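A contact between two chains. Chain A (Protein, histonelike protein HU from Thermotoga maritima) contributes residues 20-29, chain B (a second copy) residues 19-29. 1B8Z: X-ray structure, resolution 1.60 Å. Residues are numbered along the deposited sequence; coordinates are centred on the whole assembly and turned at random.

Chain A 20-29: DVKLILDTIL
Chain B (19-29) KDVKLILDTIL

Two α-helices, one from each copy of HU, cross at -79° with axes 10.1 Å apart at closest approach; both run on beyond these stretches, with phi/psi near -65/-42 and i-to-i+4 backbone hydrogen bonds from N to O. The pairing is nearly symmetric: CA of V21(A) lies 6.8 Å from CA of I24(B), CA of I24(A) 6.8 Å from CA of V21(B), and CA of L25(A) 7.6 Å from CA of L25(B). The contact, made chiefly by apolar side chains, buries 388 Å² summed over both sides. V21(A), I24(A), L25(A) and I28(A) are all buried, their apolar side chains suiting a contact that no hydrogen bond crosses. V21(A) (t) points sideways and sets CG2 4.4 Å from CD1 of I24(B). K22(A), modelled only to CG, points away. I24(A) (m, t) points toward chain B; its CD1, ending the arm extended by the t chi2, lies 3.5 Å from CD1 of I24(B), the closest contact, and 4.2 Å from CG2 of V21(B). L25(A) (t, p) points sideways, its CD1 4.0 Å from CD1 of I28(B). T27(A) (m), out of reach, turns OG1 back to O of L23(A) at 2.8 Å, donating its hydroxyl proton within the helix. I28(A) (m, t) points toward chain B and places CD1 3.8 Å from CD1 of I28(B) and 3.9 Å from CD1 of L25(B). Equivalent residues of chain B share these rotamers.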

ATOM      1  N   ASP A  20      15.727   2.551   0.452  1.00 19.47           N
ATOM      2  CA  ASP A  20      14.836   3.581   0.966  1.00 19.00           C
ATOM      3  C   ASP A  20      13.380   3.242   0.639  1.00 17.81           C
ATOM      4  O   ASP A  20      12.486   3.410   1.477  1.00 18.36           O
ATOM      5  CB  ASP A  20      15.169   4.963   0.396  1.00 23.50           C
ATOM      6  CG  ASP A  20      16.503   5.445   0.958  1.00 28.33           C
ATOM      7  OD1 ASP A  20      16.839   5.090   2.101  1.00 32.07           O
ATOM      8  OD2 ASP A  20      17.171   6.207   0.233  1.00 32.10           O
ATOM      9  N   VAL A  21      13.161   2.733  -0.561  1.00 17.37           N
ATOM     10  CA  VAL A  21      11.811   2.317  -0.961  1.00 14.91           C
ATOM     11  C   VAL A  21      11.381   1.162  -0.075  1.00 15.41           C
ATOM     12  O   VAL A  21      10.243   1.161   0.385  1.00 15.44           O
ATOM     13  CB  VAL A  21      11.795   1.914  -2.442  1.00 14.46           C
ATOM     14  CG1 VAL A  21      10.455   1.286  -2.796  1.00 15.93           C
ATOM     15  CG2 VAL A  21      12.085   3.125  -3.324  1.00 18.28           C
ATOM     16  N   LYS A  22      12.286   0.191   0.199  1.00 14.68           N
ATOM     17  CA  LYS A  22      11.859  -0.916   1.068  1.00 14.85           C
ATOM     18  C   LYS A  22      11.525  -0.452   2.469  1.00 15.66           C
ATOM     19  O   LYS A  22      10.504  -0.899   3.024  1.00 15.77           O
ATOM     20  CB  LYS A  22      12.999  -1.960   1.137  1.00 19.45           C
ATOM     21  CG  LYS A  22      12.497  -3.196   1.883  1.00 24.76           C
ATOM     22  N   LEU A  23      12.283   0.491   3.016  1.00 14.49           N
ATOM     23  CA  LEU A  23      12.014   1.005   4.351  1.00 16.00           C
ATOM     24  C   LEU A  23      10.651   1.713   4.384  1.00 13.12           C
ATOM     25  O   LEU A  23       9.813   1.397   5.240  1.00 15.18           O
ATOM     26  CB  LEU A  23      13.108   1.975   4.794  1.00 20.46           C
ATOM     27  CG  LEU A  23      12.800   2.750   6.076  1.00 22.66           C
ATOM     28  CD1 LEU A  23      12.768   1.818   7.274  1.00 25.13           C
ATOM     29  CD2 LEU A  23      13.810   3.876   6.308  1.00 28.71           C
ATOM     30  N   ILE A  24      10.419   2.533   3.361  1.00 13.65           N
ATOM     31  CA  ILE A  24       9.128   3.269   3.369  1.00 13.36           C
ATOM     32  C   ILE A  24       7.972   2.340   3.081  1.00 13.59           C
ATOM     33  O   ILE A  24       6.948   2.390   3.796  1.00 13.56           O
ATOM     34  CB  ILE A  24       9.195   4.466   2.405  1.00 13.56           C
ATOM     35  CG1 ILE A  24       9.947   5.584   3.147  1.00 20.33           C
ATOM     36  CG2 ILE A  24       7.792   4.937   2.063  1.00 16.08           C
ATOM     37  CD1 ILE A  24      10.445   6.712   2.284  1.00 27.38           C
ATOM     38  N   LEU A  25       8.126   1.387   2.143  1.00 12.77           N
ATOM     39  CA  LEU A  25       7.039   0.438   1.917  1.00 11.17           C
ATOM     40  C   LEU A  25       6.725  -0.385   3.145  1.00 12.29           C
ATOM     41  O   LEU A  25       5.564  -0.510   3.541  1.00 13.10           O
ATOM     42  CB  LEU A  25       7.437  -0.491   0.750  1.00 11.89           C
ATOM     43  CG  LEU A  25       6.477  -1.652   0.506  1.00 14.63           C
ATOM     44  CD1 LEU A  25       5.065  -1.215   0.189  1.00 18.49           C
ATOM     45  CD2 LEU A  25       7.024  -2.566  -0.599  1.00 18.33           C
ATOM     46  N   ASP A  26       7.777  -0.922   3.806  1.00 12.32           N
ATOM     47  CA  ASP A  26       7.521  -1.739   5.002  1.00 12.76           C
ATOM     48  C   ASP A  26       6.866  -0.878   6.099  1.00 11.75           C
ATOM     49  O   ASP A  26       5.975  -1.414   6.799  1.00 15.40           O
ATOM     50  CB  ASP A  26       8.840  -2.314   5.506  1.00 17.11           C
ATOM     51  CG  ASP A  26       9.324  -3.512   4.717  1.00 21.58           C
ATOM     52  OD1 ASP A  26       8.585  -4.050   3.882  1.00 21.86           O
ATOM     53  OD2 ASP A  26      10.490  -3.896   4.982  1.00 24.18           O
ATOM     54  N   THR A  27       7.259   0.368   6.244  1.00 13.35           N
ATOM     55  CA  THR A  27       6.672   1.240   7.273  1.00 13.21           C
ATOM     56  C   THR A  27       5.227   1.570   6.937  1.00 14.97           C
ATOM     57  O   THR A  27       4.371   1.594   7.820  1.00 14.72           O
ATOM     58  CB  THR A  27       7.514   2.509   7.412  1.00 15.61           C
ATOM     59  OG1 THR A  27       8.862   2.105   7.722  1.00 16.15           O
ATOM     60  CG2 THR A  27       6.990   3.319   8.591  1.00 18.06           C
ATOM     61  N   ILE A  28       4.915   1.760   5.643  1.00 11.77           N
ATOM     62  CA  ILE A  28       3.521   1.909   5.268  1.00 11.31           C
ATOM     63  C   ILE A  28       2.721   0.663   5.617  1.00 13.16           C
ATOM     64  O   ILE A  28       1.625   0.785   6.188  1.00 13.86           O
ATOM     65  CB  ILE A  28       3.410   2.183   3.742  1.00 11.76           C
ATOM     66  CG1 ILE A  28       3.964   3.550   3.408  1.00 14.62           C
ATOM     67  CG2 ILE A  28       1.946   2.014   3.302  1.00 16.27           C
ATOM     68  CD1 ILE A  28       4.253   3.662   1.909  1.00 16.03           C
ATOM     69  N   LEU A  29       3.183  -0.536   5.282  1.00 12.82           N
ATOM     70  CA  LEU A  29       2.439  -1.754   5.584  1.00 13.02           C
ATOM     71  C   LEU A  29       2.277  -1.963   7.089  1.00 14.72           C
ATOM     72  O   LEU A  29       1.169  -2.345   7.472  1.00 17.80           O
ATOM     73  CB  LEU A  29       3.109  -2.976   4.956  1.00 15.92           C
ATOM     74  CG  LEU A  29       3.241  -2.876   3.424  1.00 17.72           C
ATOM     75  CD1 LEU A  29       4.082  -4.046   2.932  1.00 20.23           C
ATOM     76  CD2 LEU A  29       1.880  -2.809   2.751  1.00 20.40           C
TER
ATOM     77  N   LYS B  19       7.877  14.851   2.214  1.00 22.82           N
ATOM     78  CA  LYS B  19       7.842  14.926   0.772  1.00 22.58           C
ATOM     79  C   LYS B  19       8.357  13.639   0.124  1.00 21.27           C
ATOM     80  O   LYS B  19       7.815  13.254  -0.907  1.00 21.51           O
ATOM     81  CB  LYS B  19       8.605  16.139   0.235  1.00 30.05           C
ATOM     82  CG  LYS B  19      10.101  16.093   0.467  1.00 37.07           C
ATOM     83  CD  LYS B  19      10.810  17.309  -0.117  1.00 41.89           C
ATOM     84  CE  LYS B  19      12.280  17.314   0.283  1.00 45.37           C
ATOM     85  NZ  LYS B  19      12.890  18.671   0.209  1.00 48.59           N
ATOM     86  N   ASP B  20       9.333  12.973   0.744  1.00 19.89           N
ATOM     87  CA  ASP B  20       9.859  11.736   0.170  1.00 20.26           C
ATOM     88  C   ASP B  20       8.869  10.592   0.404  1.00 18.60           C
ATOM     89  O   ASP B  20       8.685   9.766  -0.487  1.00 18.02           O
ATOM     90  CB  ASP B  20      11.214  11.387   0.787  1.00 23.90           C
ATOM     91  CG  ASP B  20      12.260  12.419   0.368  1.00 28.93           C
ATOM     92  OD1 ASP B  20      12.121  13.015  -0.712  1.00 33.71           O
ATOM     93  OD2 ASP B  20      13.230  12.587   1.127  1.00 33.06           O
ATOM     94  N   VAL B  21       8.235  10.582   1.572  1.00 17.18           N
ATOM     95  CA  VAL B  21       7.217   9.567   1.861  1.00 14.30           C
ATOM     96  C   VAL B  21       6.065   9.734   0.875  1.00 15.01           C
ATOM     97  O   VAL B  21       5.594   8.736   0.330  1.00 14.80           O
ATOM     98  CB  VAL B  21       6.715   9.655   3.306  1.00 14.65           C
ATOM     99  CG1 VAL B  21       5.536   8.720   3.506  1.00 16.87           C
ATOM    100  CG2 VAL B  21       7.864   9.306   4.258  1.00 18.96           C
ATOM    101  N   LYS B  22       5.624  10.990   0.654  1.00 15.68           N
ATOM    102  CA  LYS B  22       4.526  11.172  -0.309  1.00 15.68           C
ATOM    103  C   LYS B  22       4.900  10.729  -1.709  1.00 15.17           C
ATOM    104  O   LYS B  22       4.098  10.032  -2.377  1.00 16.13           O
ATOM    105  CB  LYS B  22       4.114  12.656  -0.327  1.00 19.73           C
ATOM    106  CG  LYS B  22       2.912  12.850  -1.260  1.00 25.65           C
ATOM    107  CD  LYS B  22       2.093  14.048  -0.809  1.00 32.34           C
ATOM    108  CE  LYS B  22       1.271  14.616  -1.949  1.00 35.53           C
ATOM    109  NZ  LYS B  22       0.752  13.605  -2.897  1.00 38.72           N
ATOM    110  N   LEU B  23       6.107  11.006  -2.181  1.00 15.17           N
ATOM    111  CA  LEU B  23       6.545  10.571  -3.503  1.00 16.48           C
ATOM    112  C   LEU B  23       6.558   9.037  -3.615  1.00 13.50           C
ATOM    113  O   LEU B  23       5.964   8.480  -4.539  1.00 15.32           O
ATOM    114  CB  LEU B  23       7.922  11.149  -3.838  1.00 21.42           C
ATOM    115  CG  LEU B  23       8.600  10.527  -5.060  1.00 24.32           C
ATOM    116  CD1 LEU B  23       7.897  10.921  -6.345  1.00 25.40           C
ATOM    117  CD2 LEU B  23      10.084  10.875  -5.121  1.00 29.15           C
ATOM    118  N   ILE B  24       7.104   8.433  -2.544  1.00 14.14           N
ATOM    119  CA  ILE B  24       7.178   6.949  -2.633  1.00 13.58           C
ATOM    120  C   ILE B  24       5.810   6.326  -2.473  1.00 13.69           C
ATOM    121  O   ILE B  24       5.449   5.412  -3.247  1.00 13.63           O
ATOM    122  CB  ILE B  24       8.223   6.416  -1.650  1.00 13.10           C
ATOM    123  CG1 ILE B  24       9.614   6.789  -2.193  1.00 21.02           C
ATOM    124  CG2 ILE B  24       8.104   4.904  -1.533  1.00 14.44           C
ATOM    125  CD1 ILE B  24      10.729   6.687  -1.191  1.00 26.05           C
ATOM    126  N   LEU B  25       4.949   6.844  -1.590  1.00 12.81           N
ATOM    127  CA  LEU B  25       3.601   6.299  -1.469  1.00 11.35           C
ATOM    128  C   LEU B  25       2.821   6.459  -2.759  1.00 12.61           C
ATOM    129  O   LEU B  25       2.214   5.508  -3.248  1.00 12.62           O
ATOM    130  CB  LEU B  25       2.873   7.026  -0.325  1.00 11.46           C
ATOM    131  CG  LEU B  25       1.400   6.678  -0.180  1.00 13.57           C
ATOM    132  CD1 LEU B  25       1.154   5.216   0.126  1.00 17.44           C
ATOM    133  CD2 LEU B  25       0.721   7.557   0.879  1.00 19.12           C
ATOM    134  N   ASP B  26       2.891   7.673  -3.350  1.00 12.82           N
ATOM    135  CA  ASP B  26       2.140   7.868  -4.610  1.00 13.46           C
ATOM    136  C   ASP B  26       2.692   6.937  -5.704  1.00 12.63           C
ATOM    137  O   ASP B  26       1.846   6.436  -6.482  1.00 15.20           O
ATOM    138  CB  ASP B  26       2.276   9.323  -5.034  1.00 15.65           C
ATOM    139  CG  ASP B  26       1.361  10.253  -4.250  1.00 19.00           C
ATOM    140  OD1 ASP B  26       0.456   9.785  -3.548  1.00 22.35           O
ATOM    141  OD2 ASP B  26       1.562  11.481  -4.402  1.00 24.18           O
ATOM    142  N   THR B  27       3.985   6.735  -5.744  1.00 13.76           N
ATOM    143  CA  THR B  27       4.561   5.852  -6.782  1.00 12.99           C
ATOM    144  C   THR B  27       4.173   4.396  -6.546  1.00 14.43           C
ATOM    145  O   THR B  27       3.851   3.678  -7.502  1.00 14.48           O
ATOM    146  CB  THR B  27       6.070   6.045  -6.817  1.00 15.72           C
ATOM    147  OG1 THR B  27       6.341   7.450  -7.039  1.00 17.01           O
ATOM    148  CG2 THR B  27       6.657   5.272  -7.997  1.00 16.93           C
ATOM    149  N   ILE B  28       4.124   3.964  -5.278  1.00 12.53           N
ATOM    150  CA  ILE B  28       3.601   2.644  -4.975  1.00 11.53           C
ATOM    151  C   ILE B  28       2.156   2.518  -5.455  1.00 14.11           C
ATOM    152  O   ILE B  28       1.805   1.541  -6.124  1.00 14.63           O
ATOM    153  CB  ILE B  28       3.658   2.366  -3.445  1.00 11.67           C
ATOM    154  CG1 ILE B  28       5.114   2.206  -3.029  1.00 13.88           C
ATOM    155  CG2 ILE B  28       2.837   1.109  -3.117  1.00 15.02           C
ATOM    156  CD1 ILE B  28       5.249   2.375  -1.506  1.00 15.77           C
ATOM    157  N   LEU B  29       1.274   3.458  -5.137  1.00 13.12           N
ATOM    158  CA  LEU B  29      -0.124   3.365  -5.542  1.00 13.36           C
ATOM    159  C   LEU B  29      -0.262   3.401  -7.066  1.00 15.15           C
ATOM    160  O   LEU B  29      -1.087   2.615  -7.535  1.00 17.13           O
ATOM    161  CB  LEU B  29      -0.980   4.476  -4.933  1.00 16.04           C
ATOM    162  CG  LEU B  29      -0.933   4.494  -3.400  1.00 18.66           C
ATOM    163  CD1 LEU B  29      -1.652   5.752  -2.921  1.00 19.71           C
ATOM    164  CD2 LEU B  29      -1.514   3.225  -2.800  1.00 20.38           C
TER